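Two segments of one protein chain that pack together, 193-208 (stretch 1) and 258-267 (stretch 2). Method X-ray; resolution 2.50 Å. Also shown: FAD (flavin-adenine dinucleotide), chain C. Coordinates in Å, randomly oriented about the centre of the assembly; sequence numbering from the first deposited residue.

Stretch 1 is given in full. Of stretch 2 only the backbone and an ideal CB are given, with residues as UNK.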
# COMPACT_ATOMS: atom_id res chain seq x y z
N ASN A 193 6.33 -25.09 -24.23
CA ASN A 193 4.96 -24.67 -24.16
C ASN A 193 4.93 -23.20 -23.81
O ASN A 193 5.93 -22.64 -23.42
CB ASN A 193 4.14 -25.50 -23.17
CG ASN A 193 4.52 -25.25 -21.73
OD1 ASN A 193 5.35 -25.94 -21.18
ND2 ASN A 193 3.91 -24.26 -21.12
N THR A 194 3.80 -22.56 -24.02
CA THR A 194 3.69 -21.12 -23.82
C THR A 194 3.81 -20.73 -22.35
O THR A 194 4.06 -19.59 -22.02
CB THR A 194 2.51 -20.46 -24.58
OG1 THR A 194 1.68 -19.73 -23.68
CG2 THR A 194 1.68 -21.45 -25.33
N GLY A 195 3.64 -21.70 -21.47
CA GLY A 195 3.88 -21.54 -20.06
C GLY A 195 5.32 -21.19 -19.76
O GLY A 195 5.62 -20.53 -18.78
N ALA A 196 6.23 -21.67 -20.58
CA ALA A 196 7.65 -21.45 -20.36
C ALA A 196 8.13 -20.21 -21.09
O ALA A 196 9.31 -20.00 -21.24
CB ALA A 196 8.45 -22.67 -20.77
N THR A 197 7.19 -19.41 -21.57
CA THR A 197 7.55 -18.17 -22.20
C THR A 197 8.26 -17.30 -21.18
O THR A 197 7.79 -17.12 -20.08
CB THR A 197 6.28 -17.42 -22.66
OG1 THR A 197 5.61 -18.16 -23.67
CG2 THR A 197 6.60 -16.07 -23.21
N LYS A 198 9.40 -16.75 -21.57
CA LYS A 198 10.09 -15.79 -20.75
C LYS A 198 9.14 -14.59 -20.51
O LYS A 198 8.27 -14.27 -21.39
CB LYS A 198 11.40 -15.32 -21.36
CG LYS A 198 12.45 -16.39 -21.57
CD LYS A 198 12.81 -17.11 -20.27
CE LYS A 198 14.04 -18.01 -20.40
NZ LYS A 198 14.32 -18.79 -19.15
N TRP A 199 9.25 -14.03 -19.30
CA TRP A 199 8.29 -13.08 -18.80
C TRP A 199 8.94 -12.09 -17.89
O TRP A 199 9.86 -12.44 -17.18
CB TRP A 199 7.14 -13.79 -18.05
CG TRP A 199 5.83 -13.01 -18.17
CD1 TRP A 199 5.33 -12.10 -17.28
CD2 TRP A 199 4.91 -13.03 -19.26
NE1 TRP A 199 4.16 -11.55 -17.76
CE2 TRP A 199 3.87 -12.13 -18.96
CE3 TRP A 199 4.85 -13.73 -20.46
CZ2 TRP A 199 2.77 -11.93 -19.82
CZ3 TRP A 199 3.75 -13.52 -21.32
CH2 TRP A 199 2.74 -12.64 -20.99
N TRP A 200 8.41 -10.87 -17.91
CA TRP A 200 8.94 -9.70 -17.21
C TRP A 200 10.37 -9.29 -17.60
O TRP A 200 11.07 -8.64 -16.80
CB TRP A 200 8.84 -9.85 -15.67
CG TRP A 200 7.49 -9.94 -15.16
CD1 TRP A 200 6.97 -10.90 -14.38
CD2 TRP A 200 6.45 -8.99 -15.37
NE1 TRP A 200 5.64 -10.64 -14.11
CE2 TRP A 200 5.30 -9.46 -14.73
CE3 TRP A 200 6.37 -7.78 -16.06
CZ2 TRP A 200 4.10 -8.77 -14.77
CZ3 TRP A 200 5.15 -7.10 -16.09
CH2 TRP A 200 4.05 -7.60 -15.46
N ILE A 201 10.81 -9.62 -18.82
CA ILE A 201 12.20 -9.32 -19.23
C ILE A 201 12.35 -7.81 -19.60
O ILE A 201 11.97 -7.36 -20.72
CB ILE A 201 12.70 -10.20 -20.41
CG1 ILE A 201 12.34 -11.68 -20.20
CG2 ILE A 201 14.21 -10.08 -20.56
CD1 ILE A 201 12.69 -12.25 -18.82
N GLY A 202 12.91 -7.05 -18.65
CA GLY A 202 13.18 -5.63 -18.85
C GLY A 202 14.12 -5.40 -20.02
O GLY A 202 15.13 -6.06 -20.12
N GLY A 203 13.73 -4.51 -20.94
CA GLY A 203 14.53 -4.22 -22.14
C GLY A 203 14.22 -5.07 -23.36
O GLY A 203 14.58 -4.71 -24.48
N ALA A 204 13.58 -6.23 -23.14
CA ALA A 204 13.33 -7.16 -24.24
C ALA A 204 12.29 -6.66 -25.21
O ALA A 204 12.33 -7.00 -26.39
CB ALA A 204 12.92 -8.53 -23.72
N ALA A 205 11.33 -5.90 -24.72
CA ALA A 205 10.16 -5.60 -25.54
C ALA A 205 10.61 -4.75 -26.71
O ALA A 205 10.40 -5.09 -27.83
CB ALA A 205 9.08 -4.93 -24.75
N HIS A 206 11.34 -3.71 -26.43
CA HIS A 206 11.75 -2.77 -27.47
C HIS A 206 13.24 -2.48 -27.56
O HIS A 206 13.64 -1.84 -28.52
CB HIS A 206 11.02 -1.44 -27.25
CG HIS A 206 9.57 -1.46 -27.59
ND1 HIS A 206 9.04 -2.28 -28.57
CD2 HIS A 206 8.54 -0.71 -27.12
CE1 HIS A 206 7.74 -2.07 -28.65
NE2 HIS A 206 7.42 -1.12 -27.79
N SER A 207 14.06 -2.89 -26.60
CA SER A 207 15.44 -2.36 -26.54
C SER A 207 16.53 -3.34 -26.89
O SER A 207 17.49 -2.97 -27.56
CB SER A 207 15.71 -1.76 -25.16
OG SER A 207 14.51 -1.24 -24.64
N ALA A 208 16.38 -4.57 -26.42
CA ALA A 208 17.52 -5.50 -26.37
C ALA A 208 17.84 -6.17 -27.69
O ALA A 208 16.93 -6.65 -28.36
CB ALA A 208 17.25 -6.56 -25.33
N UNK A 258 8.48 3.15 -17.49
CA UNK A 258 9.58 3.48 -18.39
C UNK A 258 10.30 2.24 -18.87
O UNK A 258 10.99 2.30 -19.90
CB UNK A 258 10.57 4.42 -17.70
N UNK A 259 10.23 1.15 -18.11
CA UNK A 259 10.89 -0.10 -18.46
C UNK A 259 10.05 -0.94 -19.41
O UNK A 259 8.89 -1.16 -19.18
CB UNK A 259 11.20 -0.90 -17.20
N UNK A 260 10.68 -1.42 -20.47
CA UNK A 260 10.00 -2.17 -21.53
C UNK A 260 10.06 -3.69 -21.34
O UNK A 260 10.71 -4.41 -22.08
CB UNK A 260 10.61 -1.81 -22.88
N UNK A 261 9.34 -4.17 -20.33
CA UNK A 261 9.36 -5.56 -19.97
C UNK A 261 8.64 -6.30 -21.08
O UNK A 261 7.52 -5.96 -21.47
CB UNK A 261 8.72 -5.81 -18.60
N UNK A 262 9.30 -7.33 -21.58
CA UNK A 262 8.75 -8.05 -22.66
C UNK A 262 8.75 -9.51 -22.34
O UNK A 262 9.47 -9.94 -21.44
CB UNK A 262 9.51 -7.76 -23.95
N UNK A 263 7.92 -10.25 -23.08
CA UNK A 263 7.92 -11.71 -23.11
C UNK A 263 8.75 -12.18 -24.26
O UNK A 263 8.84 -11.48 -25.24
CB UNK A 263 6.50 -12.27 -23.21
N UNK A 264 9.37 -13.35 -24.14
CA UNK A 264 10.12 -13.96 -25.22
C UNK A 264 9.79 -15.46 -25.35
O UNK A 264 9.75 -16.19 -24.36
CB UNK A 264 11.62 -13.76 -24.99
N UNK A 265 9.60 -15.91 -26.58
CA UNK A 265 9.60 -17.31 -26.93
C UNK A 265 10.73 -17.59 -27.92
O UNK A 265 10.96 -16.79 -28.84
CB UNK A 265 8.25 -17.72 -27.51
N UNK A 266 11.41 -18.73 -27.70
CA UNK A 266 12.43 -19.30 -28.59
C UNK A 266 11.91 -20.57 -29.21
O UNK A 266 11.46 -21.45 -28.51
CB UNK A 266 13.73 -19.57 -27.84
N UNK A 267 12.00 -20.68 -30.51
CA UNK A 267 11.59 -21.89 -31.21
C UNK A 267 12.76 -22.36 -32.05
O UNK A 267 13.16 -21.70 -33.03
CB UNK A 267 10.35 -21.65 -32.07
PA FAD C . 6.28 -17.11 -7.66
O1A FAD C . 5.48 -18.10 -8.41
O2A FAD C . 7.67 -17.43 -7.24
O5B FAD C . 5.47 -16.83 -6.33
C5B FAD C . 4.14 -16.34 -6.40
C4B FAD C . 3.53 -16.23 -5.02
O4B FAD C . 3.51 -17.52 -4.41
C3B FAD C . 4.36 -15.34 -4.14
O3B FAD C . 3.51 -14.57 -3.32
C2B FAD C . 5.10 -16.28 -3.24
O2B FAD C . 5.19 -15.71 -1.94
C1B FAD C . 4.26 -17.53 -3.21
N9A FAD C . 5.18 -18.68 -3.10
C8A FAD C . 6.02 -19.13 -4.04
N7A FAD C . 6.72 -20.17 -3.58
C5A FAD C . 6.33 -20.40 -2.32
C6A FAD C . 6.68 -21.36 -1.26
N6A FAD C . 7.60 -22.31 -1.45
N1A FAD C . 6.03 -21.24 -0.09
C2A FAD C . 5.11 -20.29 0.12
N3A FAD C . 4.75 -19.40 -0.80
C4A FAD C . 5.32 -19.41 -2.01
N1 FAD C . 12.91 -11.43 -14.08
C2 FAD C . 14.00 -11.49 -14.85
O2 FAD C . 14.60 -12.55 -14.96
N3 FAD C . 14.48 -10.45 -15.52
C4 FAD C . 13.91 -9.27 -15.46
O4 FAD C . 14.37 -8.33 -16.09
C4X FAD C . 12.71 -9.11 -14.64
N5 FAD C . 12.09 -7.94 -14.55
C5X FAD C . 10.99 -7.82 -13.80
C6 FAD C . 10.38 -6.60 -13.74
C7 FAD C . 9.25 -6.43 -12.99
C7M FAD C . 8.61 -5.07 -12.94
C8 FAD C . 8.69 -7.57 -12.24
C8M FAD C . 7.46 -7.41 -11.40
C9 FAD C . 9.31 -8.81 -12.28
C9A FAD C . 10.44 -8.98 -13.04
N10 FAD C . 11.09 -10.21 -13.11
C10 FAD C . 12.22 -10.29 -13.92
C1' FAD C . 10.58 -11.39 -12.41
C2' FAD C . 10.79 -11.44 -10.91
O2' FAD C . 12.17 -11.69 -10.67
C3' FAD C . 9.93 -12.56 -10.34
O3' FAD C . 8.59 -12.16 -10.51
C4' FAD C . 10.10 -12.93 -8.86
O4' FAD C . 11.46 -13.18 -8.51
C5' FAD C . 9.38 -14.22 -8.55
O5' FAD C . 7.99 -14.04 -8.71
P FAD C . 7.09 -15.08 -9.49
O1P FAD C . 6.23 -14.30 -10.41
O2P FAD C . 7.95 -16.17 -10.00
O3P FAD C . 6.17 -15.67 -8.34

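Position 258 lies beyond the reach of stretch 1, so the contact sets no rule; the residue is A258. At 259 the CA-to-CB bond runs sideways and the ideal CB is 5.4 Å from G202 CA, leaving room for a medium apolar side chain against glycine backbone. I259 fills it, with CG2 3.8 Å from G202 CA.

Position 260 faces stretch 1 squarely. Its CB points toward it, 4.1 Å from H206 N and 4.3 Å from S207 OG, so the site offers donors and asks for a short acceptor: aspartate, asparagine or perhaps serine. The deposited residue is D260. Its OD2 accepts from H206 N at 2.8 Å and, in a very short hydrogen bond, from S207 OG at 2.5 Å. A205 N also donates to D260 O at 3.1 Å.

At 261 the CB points sideways, 4.0 Å from W200 C. A modest polar or apolar side chain could fit beside the W200 ring, toward the flavin. N261 takes the place, its CB at the ring's edge, 4.0 Å from W200 CE3.

Position 262 pairs with I201 in an antiparallel bridge: I201 N donates to the carbonyl O of 262 at 3.0 Å, and the N of 262 donates back to I201 O. An ideal CB would sit 2.7 Å from A205 N, a clash, and 3.2 Å from A204 C. With stretch 1 this close, only glycine fits, and G262 is found.

At 263 the ideal CB is 3.5 Å from W199 CE3 and 3.8 Å from T197 CG2, favouring a side chain that can lie along apolar surface; large ones suit. In W263, chi1 is p and the side-chain end leads away. Its five-membered ring is nearly parallel to the six-membered ring of W199, but slid so far that they barely overlap.

Position 264 bridges K198, whose N donates to the carbonyl O of 264 at 2.9 Å. The CB shares a face with K198 and I201, so valine or isoleucine fits. I264 extends CD1 to 3.9 Å from A204 CB and 4.1 Å from I201 CG1.

At 265 the CB lies 4.7 Å from T197 OG1, within reach of a longer polar side chain. Q265 donates from NE2 to T197 OG1 at 3.0 Å, while that hydroxyl donates to T194 O.

Nothing of stretch 1 lies within 5.5 Å of the CB at 266, so only a long side chain can return; F266 sets its ring edge against K198 CG. Position 267 is out of reach, and unconstrained; the residue is T267.

Stretch 2 258-267: AIDNGWIQFT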
# COMPACT_ATOMS: atom_id res chain seq x y z
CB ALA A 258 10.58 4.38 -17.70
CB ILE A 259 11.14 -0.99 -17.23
CG1 ILE A 259 11.88 -0.23 -16.15
CG2 ILE A 259 11.92 -2.24 -17.61
CD1 ILE A 259 11.65 -0.81 -14.78
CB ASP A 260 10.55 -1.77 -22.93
CG ASP A 260 12.04 -2.06 -23.10
OD1 ASP A 260 12.80 -1.80 -22.15
OD2 ASP A 260 12.45 -2.49 -24.18
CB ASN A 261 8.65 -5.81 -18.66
CG ASN A 261 9.34 -5.19 -17.50
OD1 ASN A 261 10.24 -5.79 -16.89
ND2 ASN A 261 8.90 -3.97 -17.14
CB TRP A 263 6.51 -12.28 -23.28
CG TRP A 263 5.74 -11.84 -24.48
CD1 TRP A 263 4.90 -10.79 -24.52
CD2 TRP A 263 5.71 -12.43 -25.78
NE1 TRP A 263 4.36 -10.66 -25.75
CE2 TRP A 263 4.81 -11.66 -26.56
CE3 TRP A 263 6.33 -13.53 -26.37
CZ2 TRP A 263 4.52 -11.95 -27.89
CZ3 TRP A 263 6.04 -13.83 -27.72
CH2 TRP A 263 5.13 -13.05 -28.45
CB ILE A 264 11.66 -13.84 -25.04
CG1 ILE A 264 12.05 -12.46 -24.45
CG2 ILE A 264 12.37 -14.10 -26.37
CD1 ILE A 264 13.54 -12.36 -24.10
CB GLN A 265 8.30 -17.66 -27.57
CG GLN A 265 7.09 -17.28 -26.72
CD GLN A 265 5.83 -17.74 -27.33
OE1 GLN A 265 5.77 -17.90 -28.51
NE2 GLN A 265 4.82 -18.01 -26.53
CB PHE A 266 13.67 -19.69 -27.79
CG PHE A 266 14.20 -18.60 -26.93
CD1 PHE A 266 13.70 -18.42 -25.62
CD2 PHE A 266 15.22 -17.80 -27.37
CE1 PHE A 266 14.19 -17.41 -24.81
CE2 PHE A 266 15.73 -16.78 -26.55
CZ PHE A 266 15.19 -16.58 -25.29
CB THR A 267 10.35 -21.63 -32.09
OG1 THR A 267 9.35 -20.95 -31.31
CG2 THR A 267 9.80 -22.95 -32.66
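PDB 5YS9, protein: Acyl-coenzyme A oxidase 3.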